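Local atomic coordinates of predicted metal-dependent hydrolase of the TIM-barrel fold (Lactobacillus casei, PDB entry 2QPX), a protein that is of unknown function but binds zinc ions in a TIM-barrel fold and is probably a metal-dependent hydrolase. Residues D10-L15 with W355-C360; G91-K96 with A329-K334; L282-S287 with T311-A316. All coordinates share one frame; numbering follows the deposited sequence.

Contact 1 of 3, residues D10-L15 with W355-C360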
loop_
_atom_site.group_PDB
_atom_site.type_symbol
_atom_site.label_atom_id
_atom_site.label_comp_id
_atom_site.label_asym_id
_atom_site.label_seq_id
_atom_site.Cartn_x
_atom_site.Cartn_y
_atom_site.Cartn_z
ATOM N N ASP A 10 8.205 -28.587 -7.374
ATOM C CA ASP A 10 9.545 -28.851 -7.871
ATOM C C ASP A 10 9.559 -29.268 -9.348
ATOM O O ASP A 10 10.446 -28.875 -10.107
ATOM C CB ASP A 10 10.228 -29.975 -7.057
ATOM C CG ASP A 10 10.755 -29.515 -5.738
ATOM O OD1 ASP A 10 10.934 -28.292 -5.516
ATOM O OD2 ASP A 10 11.021 -30.402 -4.898
ATOM N N GLN A 11 8.578 -30.063 -9.752
ATOM C CA GLN A 11 8.554 -30.587 -11.103
ATOM C C GLN A 11 7.758 -29.756 -12.116
ATOM O O GLN A 11 7.741 -30.080 -13.309
ATOM C CB GLN A 11 8.093 -32.056 -11.119
ATOM C CG GLN A 11 6.697 -32.303 -10.648
ATOM C CD GLN A 11 5.658 -32.011 -11.715
ATOM O OE1 GLN A 11 5.695 -32.619 -12.787
ATOM N NE2 GLN A 11 4.718 -31.073 -11.428
ATOM N N VAL A 12 7.089 -28.678 -11.674
ATOM C CA VAL A 12 6.262 -27.881 -12.570
ATOM C C VAL A 12 7.137 -27.087 -13.561
ATOM O O VAL A 12 8.054 -26.401 -13.159
ATOM C CB VAL A 12 5.346 -26.926 -11.756
ATOM C CG1 VAL A 12 4.637 -25.933 -12.672
ATOM C CG2 VAL A 12 4.336 -27.710 -10.897
ATOM N N PRO A 13 6.857 -27.185 -14.858
ATOM C CA PRO A 13 7.620 -26.376 -15.810
ATOM C C PRO A 13 7.289 -24.875 -15.739
ATOM O O PRO A 13 6.217 -24.481 -15.275
ATOM C CB PRO A 13 7.207 -26.940 -17.158
ATOM C CG PRO A 13 6.018 -27.734 -16.910
ATOM C CD PRO A 13 5.884 -28.075 -15.528
ATOM N N LEU A 14 8.240 -24.074 -16.197
ATOM C CA LEU A 14 8.078 -22.597 -16.225
ATOM C C LEU A 14 8.183 -22.094 -17.628
ATOM O O LEU A 14 9.143 -22.412 -18.335
ATOM C CB LEU A 14 9.171 -21.916 -15.364
ATOM C CG LEU A 14 9.184 -22.259 -13.873
ATOM C CD1 LEU A 14 10.481 -21.753 -13.222
ATOM C CD2 LEU A 14 7.919 -21.713 -13.142
ATOM N N LEU A 15 7.212 -21.270 -18.025
ATOM C CA LEU A 15 7.306 -20.512 -19.273
ATOM C C LEU A 15 7.577 -19.083 -18.820
ATOM O O LEU A 15 6.694 -18.443 -18.244
ATOM C CB LEU A 15 6.026 -20.618 -20.096
ATOM C CG LEU A 15 6.126 -20.232 -21.574
ATOM C CD1 LEU A 15 4.780 -20.455 -22.321
ATOM C CD2 LEU A 15 6.673 -18.767 -21.821
ATOM N N TRP A 355 -4.288 -24.639 -10.694
ATOM C CA TRP A 355 -3.927 -23.227 -10.601
ATOM C C TRP A 355 -2.421 -23.008 -10.679
ATOM O O TRP A 355 -1.937 -22.087 -11.388
ATOM C CB TRP A 355 -4.535 -22.633 -9.345
ATOM C CG TRP A 355 -6.021 -22.341 -9.452
ATOM C CD1 TRP A 355 -6.730 -22.121 -10.589
ATOM C CD2 TRP A 355 -6.915 -22.134 -8.370
ATOM N NE1 TRP A 355 -8.033 -21.785 -10.280
ATOM C CE2 TRP A 355 -8.168 -21.760 -8.924
ATOM C CE3 TRP A 355 -6.781 -22.184 -6.983
ATOM C CZ2 TRP A 355 -9.281 -21.507 -8.144
ATOM C CZ3 TRP A 355 -7.915 -21.925 -6.200
ATOM C CH2 TRP A 355 -9.124 -21.561 -6.792
ATOM N N ILE A 356 -1.651 -23.869 -10.003
ATOM C CA ILE A 356 -0.182 -23.792 -10.082
ATOM C C ILE A 356 0.295 -23.981 -11.547
ATOM O O ILE A 356 1.149 -23.222 -12.044
ATOM C CB ILE A 356 0.464 -24.811 -9.072
ATOM C CG1 ILE A 356 0.280 -24.319 -7.644
ATOM C CG2 ILE A 356 1.955 -25.081 -9.457
ATOM C CD1 ILE A 356 0.474 -25.409 -6.541
ATOM N N ASN A 357 -0.258 -24.970 -12.243
ATOM C CA ASN A 357 0.069 -25.181 -13.625
ATOM C C ASN A 357 -0.263 -23.929 -14.500
ATOM O O ASN A 357 0.516 -23.552 -15.367
ATOM C CB ASN A 357 -0.635 -26.417 -14.185
ATOM C CG ASN A 357 0.081 -27.709 -13.872
ATOM O OD1 ASN A 357 1.303 -27.773 -13.897
ATOM N ND2 ASN A 357 -0.704 -28.778 -13.643
ATOM N N ALA A 358 -1.436 -23.341 -14.269
ATOM C CA ALA A 358 -1.885 -22.146 -14.983
ATOM C C ALA A 358 -0.832 -21.051 -14.846
ATOM O O ALA A 358 -0.363 -20.462 -15.824
ATOM C CB ALA A 358 -3.252 -21.704 -14.412
ATOM N N ILE A 359 -0.458 -20.792 -13.599
ATOM C CA ILE A 359 0.423 -19.674 -13.287
ATOM C C ILE A 359 1.842 -19.868 -13.865
ATOM O O ILE A 359 2.429 -18.942 -14.436
ATOM C CB ILE A 359 0.489 -19.463 -11.782
ATOM C CG1 ILE A 359 -0.903 -19.106 -11.206
ATOM C CG2 ILE A 359 1.511 -18.392 -11.398
ATOM C CD1 ILE A 359 -1.025 -19.179 -9.655
ATOM N N CYS A 360 2.384 -21.090 -13.713
ATOM C CA CYS A 360 3.754 -21.353 -14.069
ATOM C C CYS A 360 4.013 -21.427 -15.591
ATOM O O CYS A 360 5.084 -21.027 -16.062
ATOM C CB CYS A 360 4.235 -22.617 -13.329
ATOM S SG CYS A 360 4.492 -22.344 -11.596
HETATM O O HOH W 1 3.047 -29.933 -13.793
#
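Val12, Pro13, Leu14 and Leu15 lie along helix 349-367 where the chain passes from helix 6-11 into strand 14-19. This strand opens the TIM barrel, and the helix packs on the barrel's outer side.

Before the strand, Gln11 can reach the helix through a water. In one of its two conformers, NE2 donates to water 1, which in turn donates to Asn357 OD1 at 2.8 Å; the link may not be kept in the other. Asn357 OD1 also accepts from Trp361 NE1 in the same helix.

Val12 is modelled in two conformers as well. In one of them, CG1 is anti to the backbone N (chi1 171°). This branch meets Cys360, with Val12 CG1 3.7 Å from Cys360 SG. The other branch touches Ile356, Val12 CG2 to Ile356 CG2 being 3.8 Å, and the two side chains cross at about a right angle.

Pro13 contributes mainly its carbonyl: Pro13 O is 3.3 Å from Cys360 CB.

Leu14 brings one methyl to the same cysteine, with CD2 3.8 Å from Cys360 CB. The same methyl is also near Cys360 SG, which thus touches both Val12 CG1 and Leu14 CD2. Leu14 also packs on Ala330 of helix 323-342 and on Phe95 of the neighbouring strand.

The backbone closes the contact. Cys360 O lies 3.4 Å from Leu14 CA in a CA-H...O contact. The helix has a wider pi-type turn at 358-360, and Cys360 O accepts a nearly straight hydrogen bond from Leu15 N, 2.9 Å long with an N-H...O angle of 168°.

Contact 2 of 3, residues G91-K96 with A329-K334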
loop_
_atom_site.group_PDB
_atom_site.type_symbol
_atom_site.label_atom_id
_atom_site.label_comp_id
_atom_site.label_asym_id
_atom_site.label_seq_id
_atom_site.Cartn_x
_atom_site.Cartn_y
_atom_site.Cartn_z
ATOM N N GLY A 91 17.694 -26.041 -16.025
ATOM C CA GLY A 91 17.165 -27.392 -15.863
ATOM C C GLY A 91 16.687 -27.652 -14.456
ATOM O O GLY A 91 15.651 -28.276 -14.272
ATOM N N HIS A 92 17.410 -27.168 -13.440
ATOM C CA HIS A 92 17.021 -27.424 -12.058
ATOM C C HIS A 92 15.602 -26.924 -11.769
ATOM O O HIS A 92 14.802 -27.597 -11.100
ATOM C CB HIS A 92 18.043 -26.810 -11.090
ATOM C CG HIS A 92 17.665 -26.957 -9.652
ATOM N ND1 HIS A 92 17.995 -28.072 -8.904
ATOM C CD2 HIS A 92 16.973 -26.139 -8.829
ATOM C CE1 HIS A 92 17.504 -27.933 -7.684
ATOM N NE2 HIS A 92 16.867 -26.773 -7.614
ATOM N N PHE A 93 15.303 -25.726 -12.284
ATOM C CA PHE A 93 14.016 -25.079 -12.021
ATOM C C PHE A 93 12.928 -25.447 -13.038
ATOM O O PHE A 93 11.800 -25.020 -12.907
ATOM C CB PHE A 93 14.217 -23.582 -11.925
ATOM C CG PHE A 93 15.035 -23.192 -10.731
ATOM C CD1 PHE A 93 14.476 -23.288 -9.449
ATOM C CD2 PHE A 93 16.368 -22.832 -10.846
ATOM C CE1 PHE A 93 15.243 -22.972 -8.325
ATOM C CE2 PHE A 93 17.129 -22.512 -9.743
ATOM C CZ PHE A 93 16.556 -22.580 -8.461
ATOM N N HIS A 94 13.291 -26.231 -14.055
ATOM C CA HIS A 94 12.388 -26.748 -15.093
ATOM C C HIS A 94 11.869 -25.594 -16.003
ATOM O O HIS A 94 10.730 -25.621 -16.437
ATOM C CB HIS A 94 11.240 -27.585 -14.487
ATOM C CG HIS A 94 11.695 -28.862 -13.852
ATOM N ND1 HIS A 94 11.437 -30.081 -14.421
ATOM C CD2 HIS A 94 12.393 -29.108 -12.726
ATOM C CE1 HIS A 94 11.965 -31.035 -13.666
ATOM N NE2 HIS A 94 12.568 -30.473 -12.636
ATOM N N PHE A 95 12.717 -24.604 -16.282
ATOM C CA PHE A 95 12.372 -23.656 -17.342
ATOM C C PHE A 95 12.201 -24.410 -18.656
ATOM O O PHE A 95 13.028 -25.254 -19.009
ATOM C CB PHE A 95 13.463 -22.609 -17.523
ATOM C CG PHE A 95 13.509 -21.510 -16.481
ATOM C CD1 PHE A 95 14.140 -21.700 -15.260
ATOM C CD2 PHE A 95 12.967 -20.252 -16.738
ATOM C CE1 PHE A 95 14.280 -20.682 -14.347
ATOM C CE2 PHE A 95 13.111 -19.231 -15.812
ATOM C CZ PHE A 95 13.727 -19.438 -14.620
ATOM N N LYS A 96 11.146 -24.097 -19.388
ATOM C CA LYS A 96 10.915 -24.721 -20.702
ATOM C C LYS A 96 10.898 -23.764 -21.881
ATOM O O LYS A 96 11.003 -24.198 -23.018
ATOM C CB LYS A 96 9.636 -25.563 -20.690
ATOM C CG LYS A 96 9.702 -26.765 -19.737
ATOM C CD LYS A 96 10.793 -27.757 -20.090
ATOM C CE LYS A 96 10.776 -28.902 -19.066
ATOM N NZ LYS A 96 11.781 -29.917 -19.435
ATOM N N ALA A 329 14.630 -15.940 -9.276
ATOM C CA ALA A 329 13.228 -15.657 -9.531
ATOM C C ALA A 329 12.427 -16.921 -9.423
ATOM O O ALA A 329 11.370 -16.958 -8.784
ATOM C CB ALA A 329 13.031 -15.001 -10.954
ATOM N N ALA A 330 12.904 -17.959 -10.100
ATOM C CA ALA A 330 12.217 -19.263 -10.062
ATOM C C ALA A 330 12.108 -19.843 -8.644
ATOM O O ALA A 330 11.038 -20.326 -8.216
ATOM C CB ALA A 330 12.918 -20.248 -11.028
ATOM N N ARG A 331 13.200 -19.787 -7.916
ATOM C CA ARG A 331 13.212 -20.344 -6.568
ATOM C C ARG A 331 12.252 -19.596 -5.657
ATOM O O ARG A 331 11.457 -20.231 -4.940
ATOM C CB ARG A 331 14.606 -20.342 -5.955
ATOM C CG ARG A 331 14.571 -20.994 -4.573
ATOM C CD ARG A 331 15.944 -21.376 -4.102
ATOM N NE ARG A 331 16.433 -22.550 -4.811
ATOM C CZ ARG A 331 17.699 -22.959 -4.800
ATOM N NH1 ARG A 331 18.616 -22.292 -4.118
ATOM N NH2 ARG A 331 18.037 -24.041 -5.475
ATOM N N GLN A 332 12.292 -18.266 -5.701
ATOM C CA GLN A 332 11.443 -17.498 -4.785
ATOM C C GLN A 332 9.974 -17.616 -5.171
ATOM O O GLN A 332 9.090 -17.663 -4.306
ATOM C CB GLN A 332 11.851 -16.024 -4.723
ATOM C CG GLN A 332 13.281 -15.810 -4.239
ATOM C CD GLN A 332 13.618 -16.510 -2.944
ATOM O OE1 GLN A 332 14.153 -17.612 -2.973
ATOM N NE2 GLN A 332 13.223 -15.919 -1.797
ATOM N N PHE A 333 9.679 -17.626 -6.460
ATOM C CA PHE A 333 8.310 -17.775 -6.921
ATOM C C PHE A 333 7.748 -19.171 -6.588
ATOM O O PHE A 333 6.633 -19.297 -6.092
ATOM C CB PHE A 333 8.223 -17.474 -8.411
ATOM C CG PHE A 333 6.815 -17.266 -8.919
ATOM C CD1 PHE A 333 6.180 -16.029 -8.775
ATOM C CD2 PHE A 333 6.129 -18.275 -9.529
ATOM C CE1 PHE A 333 4.915 -15.821 -9.246
ATOM C CE2 PHE A 333 4.834 -18.075 -10.017
ATOM C CZ PHE A 333 4.239 -16.858 -9.891
ATOM N N LYS A 334 8.526 -20.215 -6.848
ATOM C CA LYS A 334 8.070 -21.565 -6.537
ATOM C C LYS A 334 7.853 -21.722 -5.027
ATOM O O LYS A 334 6.848 -22.317 -4.596
ATOM C CB LYS A 334 9.017 -22.613 -7.102
ATOM C CG LYS A 334 8.810 -22.842 -8.587
ATOM C CD LYS A 334 9.611 -24.030 -9.121
ATOM C CE LYS A 334 9.052 -24.460 -10.469
ATOM N NZ LYS A 334 9.565 -25.802 -10.965
HETATM O O HOH W 2 12.184 -26.936 -9.828
HETATM O O HOH W 3 15.163 -25.410 -5.581
#
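The Schellman motif that ends helix 79-92 brings Phe93 against Ala330 and Lys334 of helix 323-342. His94 has a positive phi of 68°, and its N bonds back to Gly91 O. The chain then turns into strand 95-101.

Ala330 CB touches two aromatic rings. It is 3.6 Å from Phe93 CG and also 3.6 Å from Phe95 CE1. The far end of the Phe93 ring reaches Arg331, with Phe93 CE1 3.6 Å from Arg331 CB. Arg331 is modelled in two conformers; in one of them NE lies at the edge of this ring, in its plane. His92 covers one face: His92 CD2 stands 3.5 Å above the Phe93 ring, over its centre. An alanine in place of Phe93 would probably open a gap beside Ala330 and Arg331 and remove the ring under His92 CD2.

This is the outer layer of the TIM barrel, where a barrel helix covers the start of strand 95-101. Phe90 of helix 79-92 meets the Phe95 ring edge-to-face.

In the same Arg331 conformer, water 3 joins His92 NE2 to Arg331 NH2, while Arg331 NH1 forms a salt bridge with Glu65. Lys334, extended beyond CG, sends NZ to Phe93 O at 3.1 Å, and the donor stands above the carbonyl plane, 47° out of it. NZ also bonds to Val9 O and Val12 O, carbonyls that would probably stabilise its positive charge. Water 2 lies 3.1 Å from Lys334 NZ and donates to His92 O.

Contact 3 of 3, residues L282-S287 with T311-A316; sequences LYFDIS and TRILFA
The backbones of 282-287 and 311-316 run parallel, their directions 35° apart, with Phe284 paired to Ile313. Phe284 N donates to Arg312 O at 3.0 Å, and Leu314 N donates to Phe284 O at 2.8 Å. Further on, water 5 takes over, bridging Ile286 N, Leu314 O and Ala316 N.

Phe284 and Ile313 share one side of the sheet. Ile313 CG1 lies over the Phe284 ring, 4.0 Å from its centroid and offset toward the rim.

At the start of the strands, the side chains of Arg312 and Tyr283 cross at about a right angle. A bend at chi2 (-65°) places Arg312 CD over the face of the Tyr283 ring, 3.6 Å from Tyr283 CE2, a CH-pi contact. Arg312 NH1 donates to Leu282 O at 2.8 Å, with the acceptor in the guanidinium plane. Arg312 NH2 forms a salt bridge with Asp49 of the second subunit.

At the other end, Asp285 forms an Asx turn. Asp285 OD1 accepts from Ser287 N at 2.9 Å and, in one of two serine conformers, from Ser287 OG, both from the same face of the carboxylate. His264 N is a further donor to OD1, and His17 NE2 bonds to OD2. Ala316 CB packs 3.6 Å from Asp285 OD2.

In that conformer Ser287 OG also bonds to His264 ND1, and His264 is a zinc ligand. Asp285 and Ser287 are thus part of the second shell of a two-zinc site at the C-terminal ends of parallel barrel strands, as in the amidohydrolase superfamily.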
loop_
_atom_site.group_PDB
_atom_site.type_symbol
_atom_site.label_atom_id
_atom_site.label_comp_id
_atom_site.label_asym_id
_atom_site.label_seq_id
_atom_site.Cartn_x
_atom_site.Cartn_y
_atom_site.Cartn_z
ATOM N N LEU A 282 -6.813 -9.321 -19.098
ATOM C CA LEU A 282 -5.810 -8.555 -18.340
ATOM C C LEU A 282 -5.071 -9.496 -17.402
ATOM O O LEU A 282 -5.656 -10.098 -16.500
ATOM C CB LEU A 282 -6.435 -7.403 -17.543
ATOM C CG LEU A 282 -5.442 -6.394 -16.918
ATOM C CD1 LEU A 282 -4.801 -6.889 -15.599
ATOM C CD2 LEU A 282 -4.352 -5.988 -17.927
ATOM N N TYR A 283 -3.778 -9.608 -17.643
ATOM C CA TYR A 283 -2.877 -10.528 -16.948
ATOM C C TYR A 283 -1.789 -9.741 -16.252
ATOM O O TYR A 283 -1.589 -8.567 -16.554
ATOM C CB TYR A 283 -2.273 -11.505 -17.947
ATOM C CG TYR A 283 -3.302 -12.285 -18.740
ATOM C CD1 TYR A 283 -3.909 -11.740 -19.861
ATOM C CD2 TYR A 283 -3.693 -13.562 -18.318
ATOM C CE1 TYR A 283 -4.876 -12.426 -20.581
ATOM C CE2 TYR A 283 -4.652 -14.261 -19.001
ATOM C CZ TYR A 283 -5.226 -13.708 -20.139
ATOM O OH TYR A 283 -6.208 -14.426 -20.807
ATOM N N PHE A 284 -1.081 -10.384 -15.339
ATOM C CA PHE A 284 0.002 -9.700 -14.635
ATOM C C PHE A 284 0.990 -10.688 -14.055
ATOM O O PHE A 284 0.698 -11.873 -13.934
ATOM C CB PHE A 284 -0.541 -8.733 -13.579
ATOM C CG PHE A 284 -1.121 -9.384 -12.379
ATOM C CD1 PHE A 284 -2.343 -10.033 -12.444
ATOM C CD2 PHE A 284 -0.510 -9.287 -11.150
ATOM C CE1 PHE A 284 -2.893 -10.598 -11.319
ATOM C CE2 PHE A 284 -1.099 -9.847 -10.033
ATOM C CZ PHE A 284 -2.282 -10.493 -10.129
ATOM N N ASP A 285 2.148 -10.159 -13.680
ATOM C CA ASP A 285 3.173 -10.920 -12.971
ATOM C C ASP A 285 3.785 -10.105 -11.852
ATOM O O ASP A 285 3.517 -8.905 -11.740
ATOM C CB ASP A 285 4.198 -11.506 -13.959
ATOM C CG ASP A 285 5.127 -10.494 -14.562
ATOM O OD1 ASP A 285 5.736 -9.724 -13.804
ATOM O OD2 ASP A 285 5.277 -10.484 -15.807
ATOM N N ILE A 286 4.637 -10.751 -11.022
ATOM C CA ILE A 286 5.426 -10.053 -9.975
ATOM C C ILE A 286 6.927 -10.270 -10.192
ATOM O O ILE A 286 7.732 -10.361 -9.295
ATOM C CB ILE A 286 5.006 -10.437 -8.548
ATOM C CG1 ILE A 286 5.156 -11.959 -8.311
ATOM C CG2 ILE A 286 3.570 -9.950 -8.265
ATOM C CD1 ILE A 286 5.200 -12.375 -6.807
ATOM N N SER A 287 7.286 -10.330 -11.471
ATOM C CA SER A 287 8.670 -10.381 -11.923
ATOM C C SER A 287 9.451 -9.132 -11.415
ATOM O O SER A 287 8.857 -8.108 -11.060
ATOM C CB SER A 287 8.689 -10.543 -13.427
ATOM O OG SER A 287 8.251 -9.355 -14.061
ATOM N N THR A 311 -6.068 -17.670 -12.715
ATOM C CA THR A 311 -5.820 -17.825 -14.128
ATOM C C THR A 311 -5.375 -16.533 -14.847
ATOM O O THR A 311 -5.240 -16.520 -16.068
ATOM C CB THR A 311 -7.047 -18.384 -14.819
ATOM O OG1 THR A 311 -8.184 -17.571 -14.488
ATOM C CG2 THR A 311 -7.254 -19.875 -14.392
ATOM N N ARG A 312 -5.099 -15.472 -14.071
ATOM C CA ARG A 312 -4.614 -14.207 -14.641
ATOM C C ARG A 312 -3.207 -13.814 -14.222
ATOM O O ARG A 312 -2.643 -12.875 -14.797
ATOM C CB ARG A 312 -5.565 -13.078 -14.297
ATOM C CG ARG A 312 -6.972 -13.203 -14.965
ATOM C CD ARG A 312 -6.946 -13.112 -16.487
ATOM N NE ARG A 312 -8.316 -12.943 -16.955
ATOM C CZ ARG A 312 -8.986 -11.795 -16.897
ATOM N NH1 ARG A 312 -8.357 -10.662 -16.580
ATOM N NH2 ARG A 312 -10.266 -11.779 -17.192
ATOM N N ILE A 313 -2.660 -14.499 -13.210
ATOM C CA ILE A 313 -1.307 -14.218 -12.711
ATOM C C ILE A 313 -0.327 -15.196 -13.389
ATOM O O ILE A 313 -0.629 -16.369 -13.570
ATOM C CB ILE A 313 -1.217 -14.123 -11.140
ATOM C CG1 ILE A 313 0.113 -13.461 -10.708
ATOM C CG2 ILE A 313 -1.444 -15.480 -10.500
ATOM C CD1 ILE A 313 0.241 -13.118 -9.189
ATOM N N LEU A 314 0.831 -14.679 -13.798
ATOM C CA LEU A 314 1.819 -15.436 -14.596
ATOM C C LEU A 314 3.165 -15.456 -13.878
ATOM O O LEU A 314 3.508 -14.532 -13.154
ATOM C CB LEU A 314 2.064 -14.756 -15.959
ATOM C CG LEU A 314 0.834 -14.400 -16.802
ATOM C CD1 LEU A 314 1.240 -13.663 -18.104
ATOM C CD2 LEU A 314 -0.010 -15.643 -17.108
ATOM N N PHE A 315 3.944 -16.508 -14.111
ATOM C CA PHE A 315 5.372 -16.480 -13.794
ATOM C C PHE A 315 6.161 -15.700 -14.865
ATOM O O PHE A 315 6.021 -15.936 -16.064
ATOM C CB PHE A 315 5.997 -17.875 -13.742
ATOM C CG PHE A 315 7.485 -17.846 -13.628
ATOM C CD1 PHE A 315 8.088 -17.454 -12.443
ATOM C CD2 PHE A 315 8.285 -18.119 -14.724
ATOM C CE1 PHE A 315 9.450 -17.361 -12.354
ATOM C CE2 PHE A 315 9.676 -18.004 -14.644
ATOM C CZ PHE A 315 10.234 -17.662 -13.466
ATOM N N ALA A 316 7.030 -14.801 -14.390
ATOM C CA ALA A 316 8.139 -14.285 -15.167
ATOM C C ALA A 316 9.268 -13.969 -14.216
ATOM O O ALA A 316 9.046 -13.746 -13.036
ATOM C CB ALA A 316 7.787 -13.004 -15.977
HETATM O O HOH W 4 -8.435 -15.631 -18.402
HETATM O O HOH W 5 5.638 -13.559 -11.669
#

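Overall arrangement
Contacts 1 and 2 are neighbours on the barrel wall, with centres 9 Å apart. Strands 14-19 and 95-101 lie side by side, and Leu14 O is 2.8 Å from Lys96 N. Contact 3 lies 12 Å from contact 1 and 15 Å from contact 2, between centres. Phe315 links all three: its N is 2.9 Å from Ile359 O, its CG is 3.9 Å from Leu14 CD2, and its CD1 is 3.6 Å from Phe333 CD2. Contact 3 is nearest the metals, with the Ser287 side chain about 6 Å from a zinc ion. The side chains of Leu15 in contact 1 and Phe95 in contact 2 are about 14 and 13 Å from zinc.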